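Local atomic coordinates of glutathione S-transferase (Sulfitobacter, PDB entry 4GF0), a protein that binds glutathione and, as a homolog of the glutathione S-transferases, probably catalyses its conjugation to electrophilic substrates. Residues Gly11-Ala16 / Cys170-Gly175; Tyr101-Met106 / Asp163-Val168; His107-His112 / Pro134-Ala139. All blocks are in the same frame, centred on the assembly; numbering follows the deposited sequence.

Contact 1 (Gly11-Ala16 / Cys170-Gly175); sequences GTISVA and CNWLDG. With GSH (glutathione), chain D.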
loop_
_atom_site.group_PDB
_atom_site.type_symbol
_atom_site.label_atom_id
_atom_site.label_comp_id
_atom_site.label_asym_id
_atom_site.label_seq_id
_atom_site.Cartn_x
_atom_site.Cartn_y
_atom_site.Cartn_z
ATOM N N GLY A 11 7.829 -11.430 13.235
ATOM C CA GLY A 11 6.723 -12.105 12.578
ATOM C C GLY A 11 5.752 -11.177 11.868
ATOM O O GLY A 11 4.758 -11.636 11.300
ATOM N N THR A 12 6.022 -9.875 11.906
ATOM C CA THR A 12 5.138 -8.909 11.251
ATOM C C THR A 12 5.722 -8.403 9.941
ATOM O O THR A 12 6.876 -8.705 9.587
ATOM C CB THR A 12 4.798 -7.706 12.165
ATOM O OG1 THR A 12 5.974 -6.915 12.388
ATOM C CG2 THR A 12 4.239 -8.185 13.506
ATOM N N ILE A 13 4.936 -7.588 9.244
ATOM C CA ILE A 13 5.328 -7.068 7.943
ATOM C C ILE A 13 6.551 -6.147 8.019
ATOM O O ILE A 13 7.255 -5.958 7.020
ATOM C CB ILE A 13 4.147 -6.348 7.246
ATOM C CG1 ILE A 13 4.384 -6.244 5.737
ATOM C CG2 ILE A 13 3.877 -4.978 7.892
ATOM C CD1 ILE A 13 4.576 -7.611 5.071
ATOM N N SER A 14 6.808 -5.582 9.199
ATOM C CA SER A 14 7.991 -4.745 9.412
ATOM C C SER A 14 9.275 -5.480 9.060
ATOM O O SER A 14 10.285 -4.850 8.724
ATOM C CB SER A 14 8.071 -4.271 10.868
ATOM O OG SER A 14 8.019 -5.367 11.780
ATOM N N VAL A 15 9.256 -6.808 9.155
ATOM C CA VAL A 15 10.452 -7.595 8.874
ATOM C C VAL A 15 10.870 -7.475 7.404
ATOM O O VAL A 15 12.054 -7.613 7.076
ATOM C CB VAL A 15 10.278 -9.076 9.308
ATOM C CG1 VAL A 15 11.542 -9.872 9.062
ATOM C CG2 VAL A 15 9.908 -9.146 10.795
ATOM N N ALA A 16 9.911 -7.194 6.522
ATOM C CA ALA A 16 10.231 -6.999 5.107
ATOM C C ALA A 16 11.207 -5.840 4.937
ATOM O O ALA A 16 12.102 -5.880 4.092
ATOM C CB ALA A 16 8.963 -6.750 4.282
ATOM N N CYS A 170 3.914 -14.417 2.695
ATOM C CA CYS A 170 3.719 -15.855 2.477
ATOM C C CYS A 170 4.101 -16.666 3.709
ATOM O O CYS A 170 3.644 -17.798 3.909
ATOM C CB CYS A 170 4.500 -16.332 1.251
ATOM S SG CYS A 170 3.779 -15.766 -0.287
ATOM N N ASN A 171 4.930 -16.078 4.555
ATOM C CA ASN A 171 5.315 -16.719 5.801
ATOM C C ASN A 171 4.123 -16.857 6.765
ATOM O O ASN A 171 4.181 -17.630 7.718
ATOM C CB ASN A 171 6.462 -15.944 6.454
ATOM C CG ASN A 171 7.286 -16.800 7.366
ATOM O OD1 ASN A 171 7.857 -17.806 6.945
ATOM N ND2 ASN A 171 7.361 -16.406 8.634
ATOM N N TRP A 172 3.051 -16.105 6.504
ATOM C CA TRP A 172 1.820 -16.182 7.293
ATOM C C TRP A 172 0.902 -17.316 6.840
ATOM O O TRP A 172 -0.037 -17.672 7.553
ATOM C CB TRP A 172 1.020 -14.879 7.181
ATOM C CG TRP A 172 1.632 -13.692 7.834
ATOM C CD1 TRP A 172 2.446 -13.680 8.923
ATOM C CD2 TRP A 172 1.468 -12.328 7.431
ATOM N NE1 TRP A 172 2.806 -12.383 9.227
ATOM C CE2 TRP A 172 2.216 -11.537 8.328
ATOM C CE3 TRP A 172 0.760 -11.701 6.405
ATOM C CZ2 TRP A 172 2.278 -10.141 8.217
ATOM C CZ3 TRP A 172 0.818 -10.318 6.298
ATOM C CH2 TRP A 172 1.572 -9.553 7.199
ATOM N N LEU A 173 1.142 -17.864 5.651
ATOM C CA LEU A 173 0.155 -18.772 5.035
ATOM C C LEU A 173 -0.133 -20.033 5.844
ATOM O O LEU A 173 -1.304 -20.371 6.064
ATOM C CB LEU A 173 0.553 -19.131 3.600
ATOM C CG LEU A 173 0.391 -18.018 2.560
ATOM C CD1 LEU A 173 1.094 -18.393 1.262
ATOM C CD2 LEU A 173 -1.090 -17.737 2.295
ATOM N N ASP A 174 0.911 -20.733 6.282
ATOM C CA ASP A 174 0.720 -21.960 7.060
ATOM C C ASP A 174 -0.095 -21.671 8.318
ATOM O O ASP A 174 -1.058 -22.385 8.624
ATOM C CB ASP A 174 2.066 -22.587 7.438
ATOM C CG ASP A 174 2.681 -23.392 6.303
ATOM O OD1 ASP A 174 1.989 -23.644 5.295
ATOM O OD2 ASP A 174 3.857 -23.794 6.435
ATOM N N GLY A 175 0.282 -20.600 9.014
ATOM C CA GLY A 175 -0.401 -20.169 10.221
ATOM C C GLY A 175 -1.835 -19.740 9.972
ATOM O O GLY A 175 -2.673 -19.796 10.879
HETATM N N1 GSH D . -0.370 -0.663 5.796
HETATM C CA1 GSH D . 0.596 -0.891 6.846
HETATM C C1 GSH D . 1.935 -1.190 6.250
HETATM O O11 GSH D . 2.987 -0.793 6.821
HETATM O O12 GSH D . 2.017 -1.863 5.187
HETATM C CB1 GSH D . 0.183 -2.077 7.685
HETATM C CG1 GSH D . 0.934 -1.978 9.015
HETATM C CD1 GSH D . 0.353 -2.999 9.999
HETATM O OE1 GSH D . -0.864 -3.156 10.104
HETATM N N2 GSH D . 1.273 -3.788 10.813
HETATM C CA2 GSH D . 0.743 -4.747 11.753
HETATM C C2 GSH D . 0.553 -4.034 13.066
HETATM O O2 GSH D . 1.277 -3.099 13.382
HETATM C CB2 GSH D . 1.686 -5.891 11.941
HETATM S SG2 GSH D . 1.791 -6.842 10.434
HETATM N N3 GSH D . -0.506 -4.428 13.986
HETATM C CA3 GSH D . -0.637 -3.709 15.248
HETATM C C3 GSH D . -2.085 -3.489 15.609
HETATM O O31 GSH D . -2.985 -3.595 14.728
HETATM O O32 GSH D . -2.400 -3.174 16.801
HETATM O O HOH W 1 5.867 -13.339 8.527
#
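Trp172 hydrogen-bonds to the carbonyl of Gly11, and this polar contact joins the two halves of a glutathione transferase beside the glutathione site. Segment 11-16 belongs to the thioredoxin-like N-terminal part and runs into helix 14-23. Segment 170-175 lies in the loop after helix 162-170 of the helical part. Trp172 NE1 gives its N-H to Gly11 O at 2.9 Å. The bond is nearly straight, 172° at the hydrogen, and the oxygen lies in the plane of the indole at its edge. Trp172 CG is anti to its own carbonyl carbon (chi1 -69°), which sends the indole across to the other segment. The benzo end of the ring runs on to Ile13, whose N lies at its edge near the plane. Trp172 CH2 comes to 4.1 Å from Ile13 CB, and the two side chains cross at about a right angle. The sulfur of glutathione, SG2, is 3.4 Å from Ile13 N and 3.6 Å from Thr12 CB. Within segment 11-16, Ser14 OG donates to Thr12 OG1 at 2.6 Å. His110 stacks on the indole. A leucine in place of Trp172 would probably leave Gly11 O without this donor and open a gap beside Ile13. The straight N-H bond, with the stacking of His110, probably limits how the indole can turn, and so keeps its benzo end near the glutathione sulfur, with Trp172 CZ2 4.0 Å from SG2.

Contact 2 (Tyr101-Met106 / Asp163-Val168); sequences YLASTM and DPYLFV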
loop_
_atom_site.group_PDB
_atom_site.type_symbol
_atom_site.label_atom_id
_atom_site.label_comp_id
_atom_site.label_asym_id
_atom_site.label_seq_id
_atom_site.Cartn_x
_atom_site.Cartn_y
_atom_site.Cartn_z
ATOM N N TYR A 101 -0.533 -4.878 -4.297
ATOM C CA TYR A 101 -1.446 -6.009 -4.101
ATOM C C TYR A 101 -1.312 -6.555 -2.680
ATOM O O TYR A 101 -2.302 -6.848 -2.005
ATOM C CB TYR A 101 -1.181 -7.136 -5.107
ATOM C CG TYR A 101 -2.065 -8.334 -4.864
ATOM C CD1 TYR A 101 -3.377 -8.344 -5.305
ATOM C CD2 TYR A 101 -1.595 -9.440 -4.172
ATOM C CE1 TYR A 101 -4.198 -9.424 -5.078
ATOM C CE2 TYR A 101 -2.417 -10.539 -3.942
ATOM C CZ TYR A 101 -3.713 -10.519 -4.402
ATOM O OH TYR A 101 -4.541 -11.592 -4.177
ATOM N N LEU A 102 -0.074 -6.713 -2.232
ATOM C CA LEU A 102 0.164 -7.194 -0.880
ATOM C C LEU A 102 -0.390 -6.201 0.146
ATOM O O LEU A 102 -1.060 -6.603 1.101
ATOM C CB LEU A 102 1.668 -7.450 -0.654
ATOM C CG LEU A 102 2.213 -8.598 -1.523
ATOM C CD1 LEU A 102 3.734 -8.702 -1.345
ATOM C CD2 LEU A 102 1.554 -9.941 -1.206
ATOM N N ALA A 103 -0.147 -4.911 -0.072
ATOM C CA ALA A 103 -0.600 -3.871 0.858
ATOM C C ALA A 103 -2.118 -3.734 0.948
ATOM O O ALA A 103 -2.658 -3.482 2.028
ATOM C CB ALA A 103 0.016 -2.513 0.484
ATOM N N SER A 104 -2.803 -3.896 -0.182
ATOM C CA SER A 104 -4.237 -3.587 -0.275
ATOM C C SER A 104 -5.135 -4.811 -0.179
ATOM O O SER A 104 -6.334 -4.694 0.136
ATOM C CB SER A 104 -4.524 -2.866 -1.597
ATOM O OG SER A 104 -4.261 -3.717 -2.709
ATOM N N THR A 105 -4.583 -5.982 -0.476
ATOM C CA THR A 105 -5.409 -7.182 -0.596
ATOM C C THR A 105 -4.938 -8.320 0.301
ATOM O O THR A 105 -5.695 -8.804 1.141
ATOM C CB THR A 105 -5.484 -7.671 -2.060
ATOM O OG1 THR A 105 -5.863 -6.579 -2.904
ATOM C CG2 THR A 105 -6.520 -8.780 -2.204
ATOM N N MET A 106 -3.693 -8.759 0.133
ATOM C CA MET A 106 -3.271 -9.964 0.837
ATOM C C MET A 106 -3.014 -9.714 2.324
ATOM O O MET A 106 -3.461 -10.493 3.170
ATOM C CB MET A 106 -2.058 -10.612 0.158
ATOM C CG MET A 106 -1.807 -12.050 0.617
ATOM S SD MET A 106 -0.700 -12.896 -0.539
ATOM C CE MET A 106 -0.581 -14.540 0.166
ATOM N N ASP A 163 10.138 -8.899 -3.358
ATOM C CA ASP A 163 10.470 -10.189 -2.764
ATOM C C ASP A 163 10.470 -10.231 -1.226
ATOM O O ASP A 163 9.855 -11.129 -0.653
ATOM C CB ASP A 163 11.757 -10.745 -3.379
ATOM C CG ASP A 163 11.612 -10.976 -4.869
ATOM O OD1 ASP A 163 10.689 -11.732 -5.248
ATOM O OD2 ASP A 163 12.390 -10.376 -5.654
ATOM N N PRO A 164 11.130 -9.270 -0.554
ATOM C CA PRO A 164 11.010 -9.299 0.910
ATOM C C PRO A 164 9.568 -9.136 1.364
ATOM O O PRO A 164 9.141 -9.768 2.324
ATOM C CB PRO A 164 11.794 -8.060 1.346
ATOM C CG PRO A 164 12.801 -7.873 0.272
ATOM C CD PRO A 164 12.103 -8.250 -0.996
ATOM N N TYR A 165 8.840 -8.266 0.675
ATOM C CA TYR A 165 7.434 -8.034 0.959
ATOM C C TYR A 165 6.648 -9.336 0.808
ATOM O O TYR A 165 5.911 -9.732 1.720
ATOM C CB TYR A 165 6.889 -6.947 0.015
ATOM C CG TYR A 165 5.753 -6.119 0.559
ATOM C CD1 TYR A 165 4.887 -6.620 1.530
ATOM C CD2 TYR A 165 5.529 -4.837 0.082
ATOM C CE1 TYR A 165 3.827 -5.845 2.025
ATOM C CE2 TYR A 165 4.493 -4.059 0.569
ATOM C CZ TYR A 165 3.643 -4.564 1.528
ATOM O OH TYR A 165 2.616 -3.765 1.980
ATOM N N LEU A 166 6.823 -10.025 -0.319
ATOM C CA LEU A 166 6.070 -11.259 -0.573
ATOM C C LEU A 166 6.475 -12.354 0.397
ATOM O O LEU A 166 5.638 -13.114 0.869
ATOM C CB LEU A 166 6.281 -11.735 -2.013
ATOM C CG LEU A 166 5.524 -13.007 -2.394
ATOM C CD1 LEU A 166 4.016 -12.766 -2.327
ATOM C CD2 LEU A 166 5.953 -13.445 -3.791
ATOM N N PHE A 167 7.762 -12.423 0.704
ATOM C CA PHE A 167 8.252 -13.451 1.616
ATOM C C PHE A 167 7.586 -13.370 2.991
ATOM O O PHE A 167 7.115 -14.375 3.531
ATOM C CB PHE A 167 9.762 -13.325 1.768
ATOM C CG PHE A 167 10.345 -14.286 2.757
ATOM C CD1 PHE A 167 10.371 -15.643 2.486
ATOM C CD2 PHE A 167 10.867 -13.829 3.954
ATOM C CE1 PHE A 167 10.923 -16.545 3.403
ATOM C CE2 PHE A 167 11.414 -14.721 4.876
ATOM C CZ PHE A 167 11.438 -16.079 4.597
ATOM N N VAL A 168 7.560 -12.178 3.571
ATOM C CA VAL A 168 6.984 -12.040 4.900
ATOM C C VAL A 168 5.485 -12.348 4.894
ATOM O O VAL A 168 4.970 -12.977 5.816
ATOM C CB VAL A 168 7.288 -10.654 5.518
ATOM C CG1 VAL A 168 6.535 -10.493 6.830
ATOM C CG2 VAL A 168 8.789 -10.512 5.745
#
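Leu102 packs against both Tyr165 and Leu166 in a buried, apolar contact between two helices. Its CB sits over one face of the Tyr165 ring, a CH-pi contact with CB 4.1 Å from the ring centroid and offset toward the rim. Its CD1 reaches further, to the backbone of the other helix, and lies 3.5 Å from Leu166 N. The same methyl also touches Tyr165 CD1 at 3.7 Å. The second branch, Leu102 CD2, meets Leu166 CD1 at 3.9 Å, where the two leucines cross at about a right angle. At the far end of the tyrosine, Tyr165 OH lies against the methyl of Ala103, with OH 3.3 Å from Ala103 CB. Tyr165 CG is anti to the backbone N (chi1 -151°), which lays the ring along Leu102 and takes the hydroxyl as far as Ala103.

The two helices belong to the all-helical C-terminal part of the glutathione transferase fold. Their short segments run at 27° to each other, with axes 10.7 Å apart at closest approach. Helix 89-111 has a wider pi-type turn within segment 101-106: Tyr101 O accepts from both Thr105 N and Met106 N.

Further out, Tyr165 belongs to the glutathione pocket and also touches Ile13. Leu166 rests on Phe189 of helix 184-194. Tyr101 packs on Cys140 and Ile148 of helix 123-148. Ala103 touches Tyr100 of the second subunit.

Contact 3 (His107-His112 / Pro134-Ala139); sequences HVAHAH and PETMAA. With GSH (glutathione), chain D.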
loop_
_atom_site.group_PDB
_atom_site.type_symbol
_atom_site.label_atom_id
_atom_site.label_comp_id
_atom_site.label_asym_id
_atom_site.label_seq_id
_atom_site.Cartn_x
_atom_site.Cartn_y
_atom_site.Cartn_z
ATOM N N HIS A 107 -2.307 -8.631 2.654
ATOM C CA HIS A 107 -2.104 -8.299 4.062
ATOM C C HIS A 107 -3.460 -7.994 4.678
ATOM O O HIS A 107 -3.739 -8.380 5.811
ATOM C CB HIS A 107 -1.154 -7.103 4.229
ATOM C CG HIS A 107 -0.706 -6.870 5.644
ATOM N ND1 HIS A 107 0.297 -5.983 5.961
ATOM C CD2 HIS A 107 -1.126 -7.405 6.815
ATOM C CE1 HIS A 107 0.480 -5.977 7.272
ATOM N NE2 HIS A 107 -0.365 -6.833 7.813
ATOM N N VAL A 108 -4.308 -7.306 3.919
ATOM C CA VAL A 108 -5.637 -6.949 4.406
ATOM C C VAL A 108 -6.476 -8.189 4.734
ATOM O O VAL A 108 -7.162 -8.214 5.762
ATOM C CB VAL A 108 -6.375 -6.017 3.416
ATOM C CG1 VAL A 108 -7.858 -5.886 3.782
ATOM C CG2 VAL A 108 -5.695 -4.644 3.386
ATOM N N ALA A 109 -6.410 -9.217 3.885
ATOM C CA ALA A 109 -7.091 -10.480 4.170
ATOM C C ALA A 109 -6.572 -11.101 5.464
ATOM O O ALA A 109 -7.351 -11.578 6.291
ATOM C CB ALA A 109 -6.951 -11.465 3.005
ATOM N N HIS A 110 -5.256 -11.098 5.637
ATOM C CA HIS A 110 -4.642 -11.651 6.844
ATOM C C HIS A 110 -5.080 -10.877 8.090
ATOM O O HIS A 110 -5.296 -11.463 9.147
ATOM C CB HIS A 110 -3.118 -11.618 6.718
ATOM C CG HIS A 110 -2.396 -11.942 7.984
ATOM N ND1 HIS A 110 -2.252 -13.225 8.463
ATOM C CD2 HIS A 110 -1.748 -11.138 8.874
ATOM C CE1 HIS A 110 -1.561 -13.205 9.592
ATOM N NE2 HIS A 110 -1.246 -11.944 9.856
ATOM N N ALA A 111 -5.220 -9.561 7.944
ATOM C CA ALA A 111 -5.519 -8.672 9.066
ATOM C C ALA A 111 -6.894 -8.941 9.651
ATOM O O ALA A 111 -7.158 -8.609 10.808
ATOM C CB ALA A 111 -5.409 -7.215 8.636
ATOM N N HIS A 112 -7.768 -9.549 8.858
ATOM C CA HIS A 112 -9.111 -9.866 9.338
ATOM C C HIS A 112 -9.129 -11.022 10.334
ATOM O O HIS A 112 -10.164 -11.302 10.953
ATOM C CB HIS A 112 -10.065 -10.132 8.169
ATOM C CG HIS A 112 -10.520 -8.892 7.478
ATOM N ND1 HIS A 112 -9.700 -8.144 6.645
ATOM C CD2 HIS A 112 -11.701 -8.233 7.518
ATOM C CE1 HIS A 112 -10.369 -7.104 6.194
ATOM N NE2 HIS A 112 -11.590 -7.134 6.707
ATOM N N PRO A 134 -8.671 -18.654 6.062
ATOM C CA PRO A 134 -8.011 -19.689 5.256
ATOM C C PRO A 134 -8.449 -19.631 3.798
ATOM O O PRO A 134 -7.649 -19.889 2.897
ATOM C CB PRO A 134 -8.483 -20.990 5.906
ATOM C CG PRO A 134 -8.713 -20.616 7.328
ATOM C CD PRO A 134 -9.296 -19.228 7.270
ATOM N N GLU A 135 -9.700 -19.260 3.560
ATOM C CA GLU A 135 -10.188 -19.166 2.190
ATOM C C GLU A 135 -9.727 -17.905 1.455
ATOM O O GLU A 135 -9.356 -17.980 0.283
ATOM C CB GLU A 135 -11.706 -19.323 2.141
ATOM C CG GLU A 135 -12.138 -20.730 2.542
ATOM C CD GLU A 135 -13.636 -20.881 2.620
ATOM O OE1 GLU A 135 -14.339 -20.295 1.769
ATOM O OE2 GLU A 135 -14.112 -21.587 3.537
ATOM N N THR A 136 -9.731 -16.755 2.128
ATOM C CA THR A 136 -9.281 -15.523 1.485
ATOM C C THR A 136 -7.774 -15.544 1.215
ATOM O O THR A 136 -7.319 -15.055 0.182
ATOM C CB THR A 136 -9.647 -14.255 2.288
ATOM O OG1 THR A 136 -9.031 -14.307 3.581
ATOM C CG2 THR A 136 -11.151 -14.138 2.439
ATOM N N MET A 137 -7.002 -16.102 2.142
ATOM C CA MET A 137 -5.554 -16.200 1.948
ATOM C C MET A 137 -5.192 -17.216 0.867
ATOM O O MET A 137 -4.218 -17.030 0.140
ATOM C CB MET A 137 -4.832 -16.536 3.261
ATOM C CG MET A 137 -4.831 -15.395 4.276
ATOM S SD MET A 137 -3.942 -13.905 3.750
ATOM C CE MET A 137 -2.247 -14.441 3.924
ATOM N N ALA A 138 -5.980 -18.283 0.754
ATOM C CA ALA A 138 -5.742 -19.265 -0.296
ATOM C C ALA A 138 -6.001 -18.623 -1.655
ATOM O O ALA A 138 -5.262 -18.861 -2.620
ATOM C CB ALA A 138 -6.634 -20.480 -0.113
ATOM N N ALA A 139 -7.041 -17.797 -1.728
ATOM C CA ALA A 139 -7.375 -17.120 -2.976
ATOM C C ALA A 139 -6.269 -16.138 -3.335
ATOM O O ALA A 139 -5.909 -15.989 -4.509
ATOM C CB ALA A 139 -8.738 -16.408 -2.876
HETATM N N1 GSH D . -0.370 -0.663 5.796
HETATM C CA1 GSH D . 0.596 -0.891 6.846
HETATM C C1 GSH D . 1.935 -1.190 6.250
HETATM O O11 GSH D . 2.987 -0.793 6.821
HETATM O O12 GSH D . 2.017 -1.863 5.187
HETATM C CB1 GSH D . 0.183 -2.077 7.685
HETATM C CG1 GSH D . 0.934 -1.978 9.015
HETATM C CD1 GSH D . 0.353 -2.999 9.999
HETATM O OE1 GSH D . -0.864 -3.156 10.104
HETATM N N2 GSH D . 1.273 -3.788 10.813
HETATM C CA2 GSH D . 0.743 -4.747 11.753
HETATM C C2 GSH D . 0.553 -4.034 13.066
HETATM O O2 GSH D . 1.277 -3.099 13.382
HETATM C CB2 GSH D . 1.686 -5.891 11.941
HETATM S SG2 GSH D . 1.791 -6.842 10.434
HETATM N N3 GSH D . -0.506 -4.428 13.986
HETATM C CA3 GSH D . -0.637 -3.709 15.248
HETATM C C3 GSH D . -2.085 -3.489 15.609
HETATM O O31 GSH D . -2.985 -3.595 14.728
HETATM O O32 GSH D . -2.400 -3.174 16.801
HETATM O O HOH W 2 -9.784 -12.296 5.224
#
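Ala109 and His110 meet Thr136 and Met137 where two antiparallel helices pack in the helical C-terminal part of the glutathione transferase fold. The segments of helix 89-111 and helix 123-148 run at 169° to each other, and their axes come within 9.0 Å. The small methyl of Ala109 allows this approach: Ala109 CB lies 3.6 Å from Thr136 OG1 and 3.9 Å from Met137 SD. Met137 is bent at both chi2 (-64°) and chi3 (-74°), which brings its sulfur back to the neighbouring helix. There Met137 SD is 3.6 Å from His110 N and also touches His110 CB. ND1 of the His110 imidazole is hydrogen-bonded to OD2 of Asp176. From the same helix, His107 reaches the glutathione site, where His107 NE2 lies 3.4 Å from the ligand sulfur SG2, which sits at the edge of the imidazole. Near the C-terminal end of helix 89-111, His112 ND1 donates to Val108 O at 2.7 Å. Its NE2 is hydrogen-bonded to NE2 of His112 of the second subunit, so this helix end takes part in the dimer interface. Beside Ala109 the two helices share a water, which donates to Ala109 O at 2.8 Å and lies 2.7 Å from Thr136 OG1.

In the fold
From the N terminus, segment 11-16 comes first, at the start of helix 14-23. Its partner, segment 170-175, follows much later, so contact 1 closes the longest loop and ties the thioredoxin-like part to the helical part. Contact 2 is nested inside that loop and pairs helix 89-111 with helix 162-170. Contact 3 is nested again inside contact 2, pairing the later turns of helix 89-111 with helix 123-148. No two contacts cross. Helix 89-111 serves both inner contacts and passes directly from one to the other. Ala16 of contact 1 packs on Pro164 and Val168 of contact 2, and Ile13 touches His107 of contact 3. Contacts 2 and 3 both reach the second subunit.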